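Local coordinates for protein phosphodiesterase (Candida albicans, PDB 6CPU) that belongs to the HD-type phosphodiesterase family and holds a zinc ion and a magnesium ion within a largely helical fold, at residues D239-Q244 / G294-F299; H288-L293 / A455-C460; S333-Q338 / T402-S407; L378-A383 / S418-D423; R412-S417 / T449-S454. All blocks are in the same frame, centred on the assembly; numbering follows the deposited sequence.

Contact 1. Residues D239-Q244 / G294-F299; sequences DYAIKQ and GSLPKF
The ring of Tyr240 takes the edge of the Phe299 ring against its face, a T-shaped stack with centroids 5.5 Å apart and planes at 67°. CB of Phe299 also lies 3.4 Å from Tyr240 OH. With CG of Tyr240 anti to the backbone N (chi1 -167°), the ring leaves helix 227-242 toward residues 297-299. There its hydroxyl donates to Pro297 O at 2.7 Å, approaching from above the carbonyl plane, 58° out of it. Lys298 O, also near this hydroxyl, is badly angled for a bond. The receiving chain has just left helix 276-292 through a Schellman motif in which Gly294 has positive phi, and residues 294-299 then run in an irregular course past residues 240-244. Apolar contacts flank the polar one. CD2 of Leu296 rests 4.0 Å from Ala241 CA and equally far from Gln244 CG, the leucine crossing the glutamine chain at about a right angle. Gln244 and Pro297 meet tip to tip, with Gln244 CD 4.0 Å from Pro297 CD. Helix 336-348 packs against the same place, bringing Leu340 and Leu343 to Ala241 and Thr339 to Leu296.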
# COMPACT_ATOMS: atom_id res chain seq x y z
N ASP A 239 -3.11 -11.87 -10.87
CA ASP A 239 -3.62 -13.10 -11.49
C ASP A 239 -2.96 -13.31 -12.85
O ASP A 239 -2.52 -14.42 -13.16
CB ASP A 239 -5.15 -13.04 -11.63
CG ASP A 239 -5.76 -14.38 -12.07
OD1 ASP A 239 -5.20 -15.44 -11.77
OD2 ASP A 239 -6.83 -14.35 -12.71
N TYR A 240 -2.85 -12.23 -13.62
CA TYR A 240 -2.25 -12.25 -14.97
C TYR A 240 -0.79 -12.71 -14.93
O TYR A 240 -0.36 -13.50 -15.76
CB TYR A 240 -2.36 -10.86 -15.59
CG TYR A 240 -2.08 -10.78 -17.07
CD1 TYR A 240 -2.99 -11.27 -18.00
CD2 TYR A 240 -0.91 -10.18 -17.56
CE1 TYR A 240 -2.75 -11.18 -19.37
CE2 TYR A 240 -0.66 -10.09 -18.93
CZ TYR A 240 -1.59 -10.59 -19.82
OH TYR A 240 -1.34 -10.51 -21.18
N ALA A 241 -0.04 -12.21 -13.95
CA ALA A 241 1.35 -12.59 -13.75
C ALA A 241 1.48 -14.05 -13.31
O ALA A 241 2.34 -14.77 -13.81
CB ALA A 241 2.00 -11.67 -12.74
N ILE A 242 0.63 -14.48 -12.38
CA ILE A 242 0.63 -15.86 -11.89
C ILE A 242 0.39 -16.85 -13.04
O ILE A 242 1.05 -17.89 -13.13
CB ILE A 242 -0.42 -16.09 -10.78
CG1 ILE A 242 -0.02 -15.36 -9.49
CG2 ILE A 242 -0.60 -17.57 -10.46
CD1 ILE A 242 -1.13 -15.25 -8.47
N LYS A 243 -0.54 -16.52 -13.93
CA LYS A 243 -0.86 -17.37 -15.09
C LYS A 243 0.33 -17.63 -16.03
O LYS A 243 0.30 -18.59 -16.79
CB LYS A 243 -2.01 -16.77 -15.91
CG LYS A 243 -3.38 -17.00 -15.31
CD LYS A 243 -4.43 -16.31 -16.17
CE LYS A 243 -5.83 -16.45 -15.58
NZ LYS A 243 -6.73 -15.43 -16.18
N GLN A 244 1.34 -16.76 -16.02
CA GLN A 244 2.51 -16.94 -16.87
C GLN A 244 3.59 -17.82 -16.23
O GLN A 244 4.54 -18.22 -16.91
CB GLN A 244 3.13 -15.59 -17.27
CG GLN A 244 2.15 -14.49 -17.70
CD GLN A 244 1.10 -14.93 -18.70
OE1 GLN A 244 -0.05 -14.45 -18.66
NE2 GLN A 244 1.46 -15.83 -19.60
N GLY A 294 8.66 -7.11 -22.44
CA GLY A 294 8.42 -8.47 -22.89
C GLY A 294 8.47 -9.52 -21.81
O GLY A 294 8.50 -10.71 -22.11
N SER A 295 8.48 -9.10 -20.54
CA SER A 295 8.43 -10.04 -19.42
C SER A 295 7.01 -10.53 -19.16
O SER A 295 6.82 -11.57 -18.53
CB SER A 295 9.00 -9.41 -18.14
OG SER A 295 10.41 -9.52 -18.12
N LEU A 296 6.03 -9.77 -19.63
CA LEU A 296 4.65 -10.21 -19.67
C LEU A 296 4.10 -9.93 -21.06
O LEU A 296 4.41 -8.89 -21.63
CB LEU A 296 3.80 -9.42 -18.69
CG LEU A 296 4.05 -9.58 -17.19
CD1 LEU A 296 3.47 -8.38 -16.47
CD2 LEU A 296 3.46 -10.88 -16.68
N PRO A 297 3.23 -10.81 -21.57
CA PRO A 297 2.62 -10.55 -22.88
C PRO A 297 1.59 -9.43 -22.82
O PRO A 297 0.97 -9.21 -21.77
CB PRO A 297 1.93 -11.88 -23.22
CG PRO A 297 1.66 -12.53 -21.91
CD PRO A 297 2.69 -12.02 -20.93
N LYS A 298 1.40 -8.74 -23.94
CA LYS A 298 0.39 -7.70 -24.00
C LYS A 298 -0.98 -8.38 -23.95
O LYS A 298 -1.10 -9.58 -24.21
CB LYS A 298 0.54 -6.87 -25.28
CG LYS A 298 1.95 -6.34 -25.47
CD LYS A 298 2.01 -5.20 -26.47
CE LYS A 298 3.46 -4.92 -26.84
NZ LYS A 298 3.62 -3.70 -27.67
N PHE A 299 -2.00 -7.60 -23.60
CA PHE A 299 -3.36 -8.12 -23.46
C PHE A 299 -4.33 -7.26 -24.27
O PHE A 299 -4.00 -6.15 -24.67
CB PHE A 299 -3.78 -8.21 -21.97
CG PHE A 299 -3.56 -6.94 -21.18
CD1 PHE A 299 -4.61 -6.09 -20.89
CD2 PHE A 299 -2.30 -6.62 -20.69
CE1 PHE A 299 -4.43 -4.94 -20.15
CE2 PHE A 299 -2.11 -5.46 -19.94
CZ PHE A 299 -3.17 -4.62 -19.68

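Contact 2. Residues H288-L293 / A455-C460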
# COMPACT_ATOMS: atom_id res chain seq x y z
N HIS A 288 3.22 -2.16 -16.38
CA HIS A 288 3.47 -1.63 -17.73
C HIS A 288 4.94 -1.78 -18.17
O HIS A 288 5.19 -2.23 -19.29
CB HIS A 288 3.01 -0.18 -17.87
CG HIS A 288 1.58 -0.05 -18.28
ND1 HIS A 288 1.21 0.53 -19.48
CD2 HIS A 288 0.44 -0.44 -17.67
CE1 HIS A 288 -0.11 0.50 -19.58
NE2 HIS A 288 -0.60 -0.08 -18.50
N PHE A 289 5.89 -1.45 -17.28
CA PHE A 289 7.31 -1.68 -17.58
C PHE A 289 7.55 -3.11 -18.02
O PHE A 289 8.18 -3.35 -19.06
CB PHE A 289 8.22 -1.36 -16.37
CG PHE A 289 8.21 0.08 -15.93
CD1 PHE A 289 7.74 1.10 -16.74
CD2 PHE A 289 8.71 0.42 -14.67
CE1 PHE A 289 7.76 2.42 -16.32
CE2 PHE A 289 8.73 1.74 -14.25
CZ PHE A 289 8.25 2.74 -15.06
N LEU A 290 7.05 -4.06 -17.25
CA LEU A 290 7.26 -5.47 -17.52
C LEU A 290 6.63 -5.94 -18.84
O LEU A 290 7.19 -6.81 -19.52
CB LEU A 290 6.75 -6.31 -16.36
CG LEU A 290 7.59 -6.18 -15.08
CD1 LEU A 290 6.78 -6.53 -13.84
CD2 LEU A 290 8.84 -7.05 -15.16
N ILE A 291 5.48 -5.39 -19.20
CA ILE A 291 4.87 -5.71 -20.50
C ILE A 291 5.75 -5.18 -21.63
O ILE A 291 6.15 -5.93 -22.51
CB ILE A 291 3.44 -5.15 -20.63
CG1 ILE A 291 2.49 -5.96 -19.73
CG2 ILE A 291 2.96 -5.22 -22.08
CD1 ILE A 291 1.26 -5.19 -19.34
N ARG A 292 6.08 -3.90 -21.56
CA ARG A 292 6.89 -3.26 -22.60
C ARG A 292 8.31 -3.84 -22.71
O ARG A 292 8.96 -3.69 -23.74
CB ARG A 292 6.90 -1.75 -22.40
CG ARG A 292 5.53 -1.12 -22.60
CD ARG A 292 5.62 0.38 -22.71
NE ARG A 292 4.32 1.05 -22.63
CZ ARG A 292 3.45 1.16 -23.63
NH1 ARG A 292 3.71 0.64 -24.83
NH2 ARG A 292 2.30 1.80 -23.43
N LEU A 293 8.77 -4.51 -21.65
CA LEU A 293 10.04 -5.25 -21.66
C LEU A 293 9.89 -6.69 -22.16
O LEU A 293 10.88 -7.41 -22.26
CB LEU A 293 10.64 -5.28 -20.25
CG LEU A 293 11.25 -3.96 -19.77
CD1 LEU A 293 11.39 -3.93 -18.25
CD2 LEU A 293 12.61 -3.74 -20.44
N ALA A 455 15.54 -3.83 -8.72
CA ALA A 455 15.70 -2.60 -7.94
C ALA A 455 15.48 -1.35 -8.77
O ALA A 455 14.84 -0.40 -8.32
CB ALA A 455 17.09 -2.56 -7.31
N LEU A 456 16.01 -1.33 -9.98
CA LEU A 456 15.86 -0.18 -10.85
C LEU A 456 14.41 -0.01 -11.29
O LEU A 456 13.92 1.10 -11.38
CB LEU A 456 16.79 -0.30 -12.06
CG LEU A 456 18.28 -0.24 -11.71
CD1 LEU A 456 19.12 -0.64 -12.93
CD2 LEU A 456 18.68 1.14 -11.21
N LEU A 457 13.73 -1.10 -11.58
CA LEU A 457 12.36 -1.02 -12.06
C LEU A 457 11.43 -0.52 -10.96
O LEU A 457 10.65 0.40 -11.18
CB LEU A 457 11.89 -2.36 -12.63
CG LEU A 457 12.52 -2.72 -13.99
CD1 LEU A 457 12.01 -4.05 -14.49
CD2 LEU A 457 12.26 -1.62 -15.01
N ILE A 458 11.56 -1.08 -9.75
CA ILE A 458 10.72 -0.63 -8.64
C ILE A 458 11.05 0.82 -8.29
O ILE A 458 10.17 1.57 -7.95
CB ILE A 458 10.81 -1.58 -7.42
CG1 ILE A 458 9.61 -1.36 -6.48
CG2 ILE A 458 12.13 -1.42 -6.69
CD1 ILE A 458 9.54 -2.37 -5.35
N LYS A 459 12.32 1.23 -8.39
CA LYS A 459 12.67 2.64 -8.17
C LYS A 459 11.96 3.56 -9.14
O LYS A 459 11.44 4.61 -8.75
CB LYS A 459 14.18 2.87 -8.27
CG LYS A 459 14.93 2.56 -6.99
CD LYS A 459 16.44 2.73 -7.16
CE LYS A 459 16.82 4.18 -7.43
NZ LYS A 459 16.22 5.13 -6.47
N CYS A 460 11.98 3.18 -10.41
CA CYS A 460 11.33 3.98 -11.46
C CYS A 460 9.82 4.04 -11.21
O CYS A 460 9.22 5.12 -11.26
CB CYS A 460 11.65 3.39 -12.83
SG CYS A 460 13.34 3.75 -13.42
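The Phe289 ring turns its edge to helix 446-462: Leu457 O and the carbonyl carbon of Cys460 lie near the ring plane, whereas CB of Cys460 approaches obliquely. That CB comes within 3.6 Å of Phe289 CE2, and Leu457 O lies 3.9 Å from the same carbon. The side chains of Phe289 and Leu457 slide past each other in opposite directions, bringing Phe289 CD2 to 4.1 Å from Leu457 CD2. One turn further along, Leu293 meets Leu457 tip to tip, their CD1 atoms 3.8 Å apart. Both methyls of Leu457 meet Leu293 CD1; its CD1 also touches Leu290 CD2. No hydrogen bond joins the segments, whose helix axes stay 11.2 Å apart at 129°, and the contact is made chiefly by the leucines and the phenylalanine. Leu342 of helix 336-348 packs on both Leu290 and Leu457, and helix 525-547 covers Cys460 with Leu540, Phe541 and Val544. This is apolar helix-to-helix packing in the interior of the helical HD-type phosphodiesterase fold, in which helix 446-462 runs on from Cys460 to the zinc ligand Asp462.

Contact 3. Residues S333-Q338 / T402-S407; sequences SLNPIQ and TIEEKS
Two torsion choices aim a pair of amides at Ile403: CG of Asn335 sits between its backbone N and carbonyl carbon (chi1 78°), while CG of Gln338 stands anti to its carbonyl carbon with the chain extended beyond. The same choices close a capping box at the start of helix 336-348. Asn335 OD1 accepts from Gln338 N at 2.9 Å, and Asn335 N donates in return to Gln338 OE1 at 3.1 Å. With both amide oxygens engaged at the cap, both NH2 groups face outward and grip one acceptor, Ile403 O. Asn335 ND2 donates to it at 3.2 Å, nearly in line with the carbonyl bond (166°), whereas Gln338 NE2, at 3.1 Å, comes from above the carbonyl plane, 48° out of it. CG2 of Ile337 also approaches Ile403 O, to 3.4 Å. Separately, CG of Glu404 lies against Gln338 NE2 at 3.6 Å. Thr402 OG1 donates to Glu404 O within the partner segment. The contact thus ties the beginning of helix 336-348 to the loop between helices 396-400 and 411-421, with Ile403 reaching Ile411 and Leu414 of the next helix and Gln338 lying on Val450 of helix 446-462.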
# COMPACT_ATOMS: atom_id res chain seq x y z
N SER A 333 14.80 -9.60 -19.49
CA SER A 333 15.73 -9.61 -18.38
C SER A 333 15.18 -10.43 -17.21
O SER A 333 15.88 -11.28 -16.67
CB SER A 333 16.06 -8.19 -17.92
OG SER A 333 16.69 -7.45 -18.95
N LEU A 334 13.91 -10.19 -16.86
CA LEU A 334 13.27 -10.89 -15.75
C LEU A 334 12.34 -11.99 -16.25
O LEU A 334 11.46 -11.75 -17.08
CB LEU A 334 12.49 -9.91 -14.86
CG LEU A 334 13.28 -8.76 -14.24
CD1 LEU A 334 12.39 -7.86 -13.40
CD2 LEU A 334 14.44 -9.29 -13.41
N ASN A 335 12.54 -13.20 -15.74
CA ASN A 335 11.68 -14.34 -16.06
C ASN A 335 10.32 -14.26 -15.33
O ASN A 335 10.06 -13.28 -14.60
CB ASN A 335 12.44 -15.65 -15.78
CG ASN A 335 12.50 -16.02 -14.30
OD1 ASN A 335 11.96 -15.32 -13.44
ND2 ASN A 335 13.15 -17.14 -14.01
N PRO A 336 9.42 -15.25 -15.55
CA PRO A 336 8.06 -15.14 -14.99
C PRO A 336 7.96 -15.06 -13.46
O PRO A 336 7.19 -14.23 -12.96
CB PRO A 336 7.37 -16.40 -15.51
CG PRO A 336 8.07 -16.70 -16.80
CD PRO A 336 9.51 -16.35 -16.54
N ILE A 337 8.70 -15.90 -12.73
CA ILE A 337 8.64 -15.85 -11.26
C ILE A 337 9.28 -14.58 -10.70
O ILE A 337 8.78 -14.01 -9.73
CB ILE A 337 9.19 -17.12 -10.58
CG1 ILE A 337 8.75 -17.16 -9.11
CG2 ILE A 337 10.71 -17.22 -10.70
CD1 ILE A 337 8.89 -18.52 -8.47
N GLN A 338 10.37 -14.12 -11.32
CA GLN A 338 10.99 -12.85 -10.96
C GLN A 338 10.08 -11.66 -11.28
O GLN A 338 10.07 -10.67 -10.55
CB GLN A 338 12.31 -12.66 -11.71
CG GLN A 338 13.38 -13.67 -11.35
CD GLN A 338 14.38 -13.88 -12.47
OE1 GLN A 338 14.51 -13.06 -13.38
NE2 GLN A 338 15.09 -15.00 -12.42
N THR A 402 12.52 -20.05 -5.27
CA THR A 402 13.79 -19.46 -5.65
C THR A 402 13.63 -18.81 -7.02
O THR A 402 12.70 -19.15 -7.76
CB THR A 402 14.91 -20.52 -5.64
OG1 THR A 402 14.52 -21.64 -6.46
CG2 THR A 402 15.16 -21.02 -4.23
N ILE A 403 14.50 -17.86 -7.35
CA ILE A 403 14.35 -17.09 -8.60
C ILE A 403 14.57 -17.91 -9.88
O ILE A 403 14.13 -17.50 -10.95
CB ILE A 403 15.25 -15.84 -8.64
CG1 ILE A 403 16.74 -16.20 -8.56
CG2 ILE A 403 14.87 -14.87 -7.53
CD1 ILE A 403 17.62 -15.11 -9.09
N GLU A 404 15.29 -19.03 -9.76
CA GLU A 404 15.44 -20.02 -10.83
C GLU A 404 15.70 -21.37 -10.19
O GLU A 404 16.08 -21.44 -9.02
CB GLU A 404 16.60 -19.65 -11.76
CG GLU A 404 16.36 -18.39 -12.56
CD GLU A 404 17.24 -18.28 -13.78
OE1 GLU A 404 18.41 -18.72 -13.73
OE2 GLU A 404 16.75 -17.73 -14.79
N GLU A 405 15.50 -22.45 -10.95
CA GLU A 405 15.73 -23.79 -10.41
C GLU A 405 17.14 -23.97 -9.83
O GLU A 405 17.31 -24.65 -8.83
CB GLU A 405 15.46 -24.87 -11.47
CG GLU A 405 13.99 -25.02 -11.83
CD GLU A 405 13.69 -26.30 -12.60
OE1 GLU A 405 14.57 -26.78 -13.35
OE2 GLU A 405 12.57 -26.83 -12.45
N LYS A 406 18.13 -23.33 -10.46
CA LYS A 406 19.53 -23.45 -10.06
C LYS A 406 19.88 -22.59 -8.84
O LYS A 406 20.66 -23.00 -7.98
CB LYS A 406 20.44 -23.08 -11.23
CG LYS A 406 21.86 -23.60 -11.09
CD LYS A 406 22.86 -22.78 -11.89
CE LYS A 406 24.29 -23.25 -11.62
NZ LYS A 406 25.30 -22.27 -12.09
N SER A 407 19.32 -21.38 -8.79
CA SER A 407 19.67 -20.39 -7.78
C SER A 407 19.16 -20.75 -6.39
O SER A 407 18.15 -21.43 -6.24
CB SER A 407 19.13 -19.02 -8.18
OG SER A 407 19.48 -18.03 -7.24

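Contact 4. Residues L378-A383 / S418-D423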
# COMPACT_ATOMS: atom_id res chain seq x y z
N LEU A 378 11.99 3.78 7.14
CA LEU A 378 10.66 3.37 6.73
C LEU A 378 10.70 2.15 5.83
O LEU A 378 9.87 1.26 5.97
CB LEU A 378 9.88 4.54 6.09
CG LEU A 378 9.52 5.68 7.04
CD1 LEU A 378 8.84 6.83 6.29
CD2 LEU A 378 8.63 5.20 8.19
N GLU A 379 11.70 2.07 4.95
CA GLU A 379 11.78 0.95 4.02
C GLU A 379 12.09 -0.36 4.75
O GLU A 379 11.62 -1.44 4.34
CB GLU A 379 12.82 1.22 2.92
CG GLU A 379 12.47 2.39 2.00
CD GLU A 379 12.77 3.77 2.59
OE1 GLU A 379 13.46 3.88 3.63
OE2 GLU A 379 12.31 4.78 2.00
N SER A 380 12.92 -0.29 5.78
CA SER A 380 13.18 -1.47 6.60
C SER A 380 11.90 -1.97 7.26
O SER A 380 11.63 -3.16 7.30
CB SER A 380 14.23 -1.15 7.66
OG SER A 380 15.45 -0.73 7.06
N TYR A 381 11.12 -1.03 7.78
CA TYR A 381 9.81 -1.27 8.38
C TYR A 381 8.84 -1.90 7.36
O TYR A 381 8.24 -2.95 7.62
CB TYR A 381 9.27 0.06 8.94
CG TYR A 381 7.88 -0.02 9.51
CD1 TYR A 381 6.75 0.43 8.79
CD2 TYR A 381 7.68 -0.54 10.77
CE1 TYR A 381 5.48 0.36 9.37
CE2 TYR A 381 6.43 -0.63 11.33
CZ TYR A 381 5.34 -0.19 10.64
OH TYR A 381 4.13 -0.34 11.30
N HIS A 382 8.73 -1.32 6.17
CA HIS A 382 7.85 -1.89 5.15
C HIS A 382 8.24 -3.32 4.81
O HIS A 382 7.38 -4.18 4.70
CB HIS A 382 7.83 -1.09 3.83
CG HIS A 382 7.59 0.37 3.99
ND1 HIS A 382 6.61 0.89 4.81
CD2 HIS A 382 8.21 1.44 3.43
CE1 HIS A 382 6.64 2.21 4.76
NE2 HIS A 382 7.61 2.56 3.93
N ALA A 383 9.53 -3.58 4.64
CA ALA A 383 10.00 -4.91 4.24
C ALA A 383 9.70 -5.94 5.34
O ALA A 383 9.29 -7.08 5.08
CB ALA A 383 11.49 -4.87 3.95
N SER A 418 14.22 -5.43 -3.25
CA SER A 418 13.51 -4.45 -4.08
C SER A 418 12.83 -3.39 -3.20
O SER A 418 12.89 -2.20 -3.49
CB SER A 418 12.51 -5.14 -5.01
OG SER A 418 13.14 -6.20 -5.74
N ILE A 419 12.24 -3.82 -2.08
CA ILE A 419 11.64 -2.86 -1.18
C ILE A 419 12.70 -1.93 -0.59
O ILE A 419 12.50 -0.70 -0.56
CB ILE A 419 10.79 -3.55 -0.09
CG1 ILE A 419 9.58 -4.22 -0.75
CG2 ILE A 419 10.31 -2.52 0.92
CD1 ILE A 419 8.66 -4.97 0.20
N LEU A 420 13.82 -2.49 -0.14
CA LEU A 420 14.91 -1.67 0.41
C LEU A 420 15.46 -0.67 -0.61
O LEU A 420 15.83 0.46 -0.26
CB LEU A 420 16.02 -2.55 0.99
CG LEU A 420 15.66 -3.26 2.30
CD1 LEU A 420 16.82 -4.14 2.75
CD2 LEU A 420 15.28 -2.28 3.39
N ALA A 421 15.42 -1.07 -1.88
CA ALA A 421 15.91 -0.22 -2.97
C ALA A 421 15.13 1.08 -3.15
O ALA A 421 15.65 2.02 -3.77
CB ALA A 421 15.93 -1.02 -4.26
N THR A 422 13.90 1.17 -2.63
CA THR A 422 13.10 2.39 -2.79
C THR A 422 13.48 3.53 -1.85
O THR A 422 12.88 4.60 -1.93
CB THR A 422 11.58 2.13 -2.65
OG1 THR A 422 11.29 1.70 -1.31
CG2 THR A 422 11.14 1.07 -3.64
N ASP A 423 14.45 3.31 -0.97
CA ASP A 423 15.00 4.34 -0.10
C ASP A 423 15.77 5.38 -0.91
O ASP A 423 16.83 5.08 -1.47
CB ASP A 423 15.94 3.71 0.94
CG ASP A 423 16.56 4.73 1.89
OD1 ASP A 423 16.09 5.88 1.93
OD2 ASP A 423 17.51 4.36 2.61
O HOH W 1 10.60 4.85 0.00
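Helix 377-394 passes close by the end of helix 411-421, where the CA atoms of Glu379 and Leu420 approach to 5.4 Å. This is the metal-bearing region of the HD-type phosphodiesterase fold: the side chain of His382 lies about 4 Å from the magnesium ion, and that of Thr422 about 6 Å from the zinc ion, touching the zinc ligand Asp462. Ile419 and Leu420 pack against the backbone of helix 377-394. CG2 of Ile419 fits against Ala383 CB at 4.0 Å and also meets His382 CB and the carbonyl oxygen of Glu379, while CD2 of Leu420 lies 3.9 Å from the same oxygen, Glu379 O, and also near Ser380 N and OG. Beyond them, the Glu379 chain bends at its second torsion (chi2 80°), and its carboxylate comes over the start of the loop. Its OE2 lies 3.4 Å from Asp423 CA, and the two carboxylates stack with planes 19° apart, Glu379 OE1 and Asp423 OD1 being 3.7 Å from each other. The approach of like charges is probably eased by donors outside the segments: Asn358 ND2 bonds Glu379 OE1 and, weakly, Asp423 OD1, while Ser376 OG and the backbone N of Gly425 serve the aspartate. At the helix end Thr422 turns back, OG1 donating in plane to Ile419 O at 2.8 Å, and the same oxygen also accepts a hydrogen bond from Thr422 N. One water bridges the segments, giving one hydrogen to Glu379 OE2 at 2.6 Å and the other to Thr422 O.

Contact 5. Residues R412-S417 / T449-S454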
# COMPACT_ATOMS: atom_id res chain seq x y z
N ARG A 412 11.58 -14.31 -1.26
CA ARG A 412 11.64 -13.52 -0.02
C ARG A 412 12.79 -12.50 -0.08
O ARG A 412 12.58 -11.29 0.07
CB ARG A 412 11.77 -14.43 1.21
CG ARG A 412 11.92 -13.68 2.53
CD ARG A 412 11.90 -14.57 3.75
NE ARG A 412 12.29 -13.80 4.94
CZ ARG A 412 13.55 -13.53 5.30
NH1 ARG A 412 14.58 -13.95 4.57
NH2 ARG A 412 13.77 -12.82 6.40
N SER A 413 14.00 -12.98 -0.34
CA SER A 413 15.19 -12.12 -0.42
C SER A 413 15.10 -11.10 -1.55
O SER A 413 15.55 -9.97 -1.39
CB SER A 413 16.46 -12.97 -0.58
OG SER A 413 16.69 -13.73 0.59
N LEU A 414 14.53 -11.50 -2.68
CA LEU A 414 14.37 -10.58 -3.81
C LEU A 414 13.38 -9.47 -3.47
O LEU A 414 13.62 -8.31 -3.79
CB LEU A 414 13.92 -11.33 -5.06
CG LEU A 414 13.67 -10.49 -6.32
CD1 LEU A 414 14.87 -9.63 -6.67
CD2 LEU A 414 13.30 -11.41 -7.48
N ILE A 415 12.29 -9.84 -2.81
CA ILE A 415 11.29 -8.84 -2.40
C ILE A 415 11.90 -7.83 -1.41
O ILE A 415 11.67 -6.62 -1.55
CB ILE A 415 10.03 -9.52 -1.82
CG1 ILE A 415 9.26 -10.22 -2.95
CG2 ILE A 415 9.14 -8.49 -1.13
CD1 ILE A 415 8.12 -11.11 -2.51
N ILE A 416 12.67 -8.32 -0.44
CA ILE A 416 13.33 -7.45 0.54
C ILE A 416 14.27 -6.48 -0.17
O ILE A 416 14.25 -5.27 0.07
CB ILE A 416 14.13 -8.27 1.59
CG1 ILE A 416 13.15 -9.05 2.48
CG2 ILE A 416 15.04 -7.35 2.41
CD1 ILE A 416 13.79 -10.13 3.31
N SER A 417 15.10 -7.04 -1.05
CA SER A 417 16.03 -6.24 -1.83
C SER A 417 15.32 -5.11 -2.58
O SER A 417 15.74 -3.95 -2.52
CB SER A 417 16.79 -7.16 -2.81
OG SER A 417 17.44 -6.40 -3.80
N THR A 449 22.33 -9.64 -10.79
CA THR A 449 21.76 -9.00 -11.99
C THR A 449 20.24 -8.89 -11.88
O THR A 449 19.66 -7.85 -12.18
CB THR A 449 22.16 -9.76 -13.27
OG1 THR A 449 23.59 -9.68 -13.44
CG2 THR A 449 21.48 -9.18 -14.51
N VAL A 450 19.59 -9.98 -11.47
CA VAL A 450 18.14 -9.97 -11.22
C VAL A 450 17.80 -8.91 -10.16
O VAL A 450 16.90 -8.10 -10.37
CB VAL A 450 17.64 -11.37 -10.80
CG1 VAL A 450 16.21 -11.32 -10.26
CG2 VAL A 450 17.72 -12.34 -11.97
N LYS A 451 18.56 -8.90 -9.06
CA LYS A 451 18.36 -7.91 -8.00
C LYS A 451 18.46 -6.48 -8.50
O LYS A 451 17.65 -5.64 -8.13
CB LYS A 451 19.40 -8.07 -6.89
CG LYS A 451 19.10 -9.17 -5.88
CD LYS A 451 20.30 -9.36 -4.97
CE LYS A 451 19.89 -9.78 -3.58
NZ LYS A 451 21.05 -10.34 -2.83
N LEU A 452 19.45 -6.20 -9.34
CA LEU A 452 19.68 -4.83 -9.79
C LEU A 452 18.59 -4.36 -10.74
O LEU A 452 18.09 -3.25 -10.62
CB LEU A 452 21.05 -4.68 -10.45
CG LEU A 452 21.37 -3.28 -10.97
CD1 LEU A 452 21.52 -2.28 -9.84
CD2 LEU A 452 22.64 -3.31 -11.83
N ILE A 453 18.23 -5.20 -11.71
CA ILE A 453 17.16 -4.82 -12.65
C ILE A 453 15.86 -4.62 -11.88
O ILE A 453 15.17 -3.62 -12.07
CB ILE A 453 16.95 -5.87 -13.76
CG1 ILE A 453 18.22 -6.05 -14.60
CG2 ILE A 453 15.79 -5.45 -14.65
CD1 ILE A 453 18.85 -4.75 -15.05
N SER A 454 15.55 -5.55 -10.99
CA SER A 454 14.37 -5.45 -10.12
C SER A 454 14.39 -4.15 -9.32
O SER A 454 13.38 -3.43 -9.28
CB SER A 454 14.30 -6.65 -9.20
OG SER A 454 14.22 -7.84 -9.96
O HOH W 2 16.08 -6.09 -5.91
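Leu414 makes the apolar part of this contact, its two methyls spreading over Val450, Lys451 and Ser454 of helix 446-462. CG stands anti to the backbone N (chi1 178°), on the side of helix 446-462. The side chain meets Val450 at about a right angle, CD2 lying 4.0 Å from Val450 CG1. The other methyl, CD1, settles over the backbone of Lys451 and 3.8 Å from Ser454 OG. In a further van der Waals contact the aliphatic part of Lys451 passes the Ser417 hydroxyl, CG lying 3.8 Å from Ser417 OG.

Direct hydrogen bonds between the segments are absent. Ser454 OG donates to Val450 O at 2.7 Å, one turn back in its own helix, from 41° above the carbonyl plane. That oxygen also takes the ordinary helical bond from Ser454 N, and the serine can therefore face a leucine methyl with its hydroxyl already engaged. A single water links the helices, lying 2.5 Å from Ser417 OG and donating to Lys451 O at 2.8 Å.

The arrangement is side-by-side packing of two helices within the mainly helical HD-type phosphodiesterase fold, their axes running in roughly the same direction, 39° apart and 9.8 Å from each other. Ile403, in the loop before helix 411-421, touches both Leu414 and Val450. Helix 377-394 covers the Ile415 side of helix 411-421, while helix 427-438 packs on Leu452.

Contacts 2, 4 and 5 are the buried ones, and contacts 1 and 3, involving loops, are only partly so. Helix 446-462 serves contacts 2 and 5, and helix 411-421 serves contacts 4 and 5, so contact 5 stands between the other two. Chemistry follows place: contact 2 has no hydrogen bond across the segments and is mainly apolar, contacts 4 and 5 add single bridging waters, and contact 4, beside the metal ions, brings two carboxylates together. The loop contacts include direct hydrogen bonds to backbone carbonyls, from a tyrosine in contact 1 and two amides in contact 3. Ser295 and Leu334 connect contacts 1 and 3, whereas Leu334 also packs on contacts 2 and 5.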